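Local coordinates for cellulase (PDB 6XSO), which probably hydrolyses internal beta-1,4 linkages of cellulose and related plant polysaccharides as a broad-specificity GH5_4 endoglucanase, at residues Tyr321-Lys325 with Asn364-Leu368. Residues are numbered along the deposited sequence; the frame is centred on the assembly and turned at random.
Sequences YDARK and NQADL. With LMR ((2S)-2-hydroxybutanedioic acid), chain C.
Y321 and K325 grip the two oxygens of the D367 carboxylate separately, a surface example of one acid shared between a phenol and an amine. The Y321 hydroxyl donates a hydrogen bond to OD1 of D367, with 2.6 Å between OH and OD1, while K325 NZ forms a salt bridge of 2.9 Å to D367 OD2. Both oxygens accept through their syn lone pairs. OD1 lies in the plane of the phenol at the ring's edge, and the carboxylate stands nearly upright to that ring, the planes 85° apart. One face of the ring carries Q365 NE2, 3.5 Å from Y321 CD2 and offset toward the rim; the opposite face carries K325 CE. L368 adds an apolar touch, its CB 4.0 Å from Y321 CE1.

Torsions set up this meeting: with CG of Y321 opposite the backbone N (chi1 177°), the ring reaches across to the start of helix 366-377, and a bend at chi3 brings the K325 ammonium back beside the phenol. Q365 occupies the N-cap position of that helix, and its OE1 accepts a hydrogen bond from the backbone N of L352, which probably helps hold the amide over the ring. A phenylalanine here in place of Y321 would probably leave OD1 of D367 without its phenol donor and the carboxylate freer to rotate about CB-CG. At the surface of this TIM-barrel enzyme, the contact ties short helix 320-323 and the start of helix 325-341 to the C-terminal helix; the lysine charge, the phenol and a weak bond from L368 N are likely to favour the ionised carboxylate.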
ATOM      1  N   TYR A 321      12.164  12.901  12.852  1.00 24.44           N
ATOM      2  CA  TYR A 321      11.747  14.269  12.542  1.00 22.67           C
ATOM      3  C   TYR A 321      12.077  15.227  13.683  1.00 24.13           C
ATOM      4  O   TYR A 321      12.474  16.383  13.453  1.00 25.52           O
ATOM      5  CB  TYR A 321      10.240  14.237  12.239  1.00 23.32           C
ATOM      6  CG  TYR A 321       9.627  15.570  11.966  1.00 24.22           C
ATOM      7  CD1 TYR A 321       9.722  16.153  10.709  1.00 25.94           C
ATOM      8  CD2 TYR A 321       8.950  16.261  12.965  1.00 30.10           C
ATOM      9  CE1 TYR A 321       9.159  17.388  10.455  1.00 24.35           C
ATOM     10  CE2 TYR A 321       8.383  17.498  12.715  1.00 31.73           C
ATOM     11  CZ  TYR A 321       8.488  18.051  11.453  1.00 26.92           C
ATOM     12  OH  TYR A 321       7.920  19.274  11.190  1.00 30.29           O
ATOM     13  N   ASP A 322      11.930  14.768  14.924  1.00 25.01           N
ATOM     14  CA  ASP A 322      12.251  15.584  16.082  1.00 24.46           C
ATOM     15  C   ASP A 322      13.741  15.556  16.403  1.00 25.82           C
ATOM     16  O   ASP A 322      14.334  16.600  16.700  1.00 27.14           O
ATOM     17  CB  ASP A 322      11.454  15.094  17.295  1.00 32.17           C
ATOM     18  CG  ASP A 322       9.996  15.530  17.257  1.00 49.37           C
ATOM     19  OD1 ASP A 322       9.681  16.534  16.580  1.00 46.31           O
ATOM     20  OD2 ASP A 322       9.164  14.868  17.911  1.00 60.13           O
ATOM     21  N   ALA A 323      14.365  14.383  16.325  1.00 24.09           N
ATOM     22  CA  ALA A 323      15.708  14.228  16.863  1.00 27.25           C
ATOM     23  C   ALA A 323      16.818  14.562  15.880  1.00 21.84           C
ATOM     24  O   ALA A 323      17.916  14.928  16.321  1.00 23.12           O
ATOM     25  CB  ALA A 323      15.929  12.792  17.342  1.00 25.11           C
ATOM     26  N   ARG A 324      16.590  14.392  14.581  1.00 23.67           N
ATOM     27  CA  ARG A 324      17.633  14.563  13.564  1.00 23.80           C
ATOM     28  C   ARG A 324      16.965  15.010  12.265  1.00 23.59           C
ATOM     29  O   ARG A 324      17.018  14.336  11.230  1.00 21.93           O
ATOM     30  CB  ARG A 324      18.458  13.285  13.415  1.00 21.36           C
ATOM     31  CG  ARG A 324      17.669  11.983  13.226  1.00 20.05           C
ATOM     32  CD  ARG A 324      18.525  10.706  13.386  1.00 23.32           C
ATOM     33  NE  ARG A 324      19.182  10.686  14.685  1.00 23.54           N
ATOM     34  CZ  ARG A 324      18.607  10.304  15.822  1.00 23.96           C
ATOM     35  NH1 ARG A 324      17.347   9.872  15.826  1.00 26.31           N
ATOM     36  NH2 ARG A 324      19.285  10.379  16.964  1.00 28.58           N
ATOM     37  N   LYS A 325      16.294  16.164  12.334  1.00 23.11           N
ATOM     38  CA  LYS A 325      15.423  16.592  11.248  1.00 22.06           C
ATOM     39  C   LYS A 325      16.200  16.832   9.965  1.00 22.00           C
ATOM     40  O   LYS A 325      15.775  16.395   8.885  1.00 22.37           O
ATOM     41  CB  LYS A 325      14.658  17.849  11.655  1.00 24.07           C
ATOM     42  CG  LYS A 325      13.692  18.356  10.571  1.00 25.32           C
ATOM     43  CD  LYS A 325      13.006  19.640  10.995  1.00 29.92           C
ATOM     44  CE  LYS A 325      11.945  19.402  12.072  1.00 39.86           C
ATOM     45  NZ  LYS A 325      11.011  20.582  12.170  1.00 41.37           N
ATOM     46  N   ASN A 364       0.587  19.911   9.715  1.00 24.20           N
ATOM     47  CA  ASN A 364       1.337  20.031  10.958  1.00 25.32           C
ATOM     48  C   ASN A 364       2.808  19.673  10.788  1.00 22.40           C
ATOM     49  O   ASN A 364       3.612  19.963  11.685  1.00 26.89           O
ATOM     50  CB  ASN A 364       0.693  19.196  12.067  1.00 28.96           C
ATOM     51  CG  ASN A 364       0.682  17.722  11.750  1.00 29.53           C
ATOM     52  OD1 ASN A 364       0.014  17.293  10.819  1.00 27.92           O
ATOM     53  ND2 ASN A 364       1.432  16.933  12.526  1.00 29.46           N
ATOM     54  N   GLN A 365       3.193  19.106   9.649  1.00 22.62           N
ATOM     55  CA  GLN A 365       4.603  18.983   9.262  1.00 22.88           C
ATOM     56  C   GLN A 365       4.778  19.635   7.888  1.00 22.42           C
ATOM     57  O   GLN A 365       5.115  18.969   6.900  1.00 22.77           O
ATOM     58  CB  GLN A 365       5.071  17.535   9.296  1.00 20.01           C
ATOM     59  CG  GLN A 365       4.810  16.837  10.636  1.00 23.19           C
ATOM     60  CD  GLN A 365       5.268  15.392  10.641  1.00 24.69           C
ATOM     61  OE1 GLN A 365       5.100  14.671   9.654  1.00 23.36           O
ATOM     62  NE2 GLN A 365       5.888  14.972  11.741  1.00 27.42           N
ATOM     63  N   ALA A 366       4.568  20.951   7.837  1.00 23.39           N
ATOM     64  CA  ALA A 366       4.648  21.659   6.562  1.00 24.40           C
ATOM     65  C   ALA A 366       6.034  21.547   5.958  1.00 24.17           C
ATOM     66  O   ALA A 366       6.172  21.382   4.739  1.00 24.42           O
ATOM     67  CB  ALA A 366       4.278  23.129   6.736  1.00 23.83           C
ATOM     68  N   ASP A 367       7.072  21.633   6.792  1.00 23.49           N
ATOM     69  CA  ASP A 367       8.434  21.555   6.279  1.00 23.85           C
ATOM     70  C   ASP A 367       8.697  20.214   5.590  1.00 24.94           C
ATOM     71  O   ASP A 367       9.271  20.179   4.492  1.00 23.07           O
ATOM     72  CB  ASP A 367       9.452  21.879   7.381  1.00 25.00           C
ATOM     73  CG  ASP A 367       9.264  21.069   8.657  1.00 23.68           C
ATOM     74  OD1 ASP A 367       8.340  20.238   8.791  1.00 25.49           O
ATOM     75  OD2 ASP A 367      10.105  21.285   9.560  1.00 29.49           O
ATOM     76  N   LEU A 368       8.246  19.110   6.191  1.00 22.26           N
ATOM     77  CA  LEU A 368       8.461  17.797   5.592  1.00 19.73           C
ATOM     78  C   LEU A 368       7.638  17.609   4.323  1.00 21.75           C
ATOM     79  O   LEU A 368       8.137  17.058   3.334  1.00 21.58           O
ATOM     80  CB  LEU A 368       8.134  16.720   6.617  1.00 19.75           C
ATOM     81  CG  LEU A 368       8.289  15.288   6.102  1.00 19.58           C
ATOM     82  CD1 LEU A 368       9.651  14.938   5.600  1.00 21.06           C
ATOM     83  CD2 LEU A 368       7.908  14.331   7.228  1.00 20.28           C
TER
HETATM   84  C1  LMR C 401      22.639  12.772  13.518  1.00 44.92           C
HETATM   85  O1A LMR C 401      21.878  12.664  14.534  1.00 43.06           O
HETATM   86  O1B LMR C 401      23.415  11.843  13.182  1.00 62.98           O
HETATM   87  C2  LMR C 401      22.622  14.049  12.672  1.00 40.64           C
HETATM   88  O2  LMR C 401      21.850  14.949  13.410  1.00 40.26           O
HETATM   89  C3  LMR C 401      24.009  14.593  12.396  1.00 40.87           C
HETATM   90  C4  LMR C 401      23.867  15.972  11.745  1.00 43.98           C
HETATM   91  O4A LMR C 401      24.848  16.766  11.751  1.00 38.19           O
HETATM   92  O4B LMR C 401      22.784  16.338  11.200  1.00 43.65           O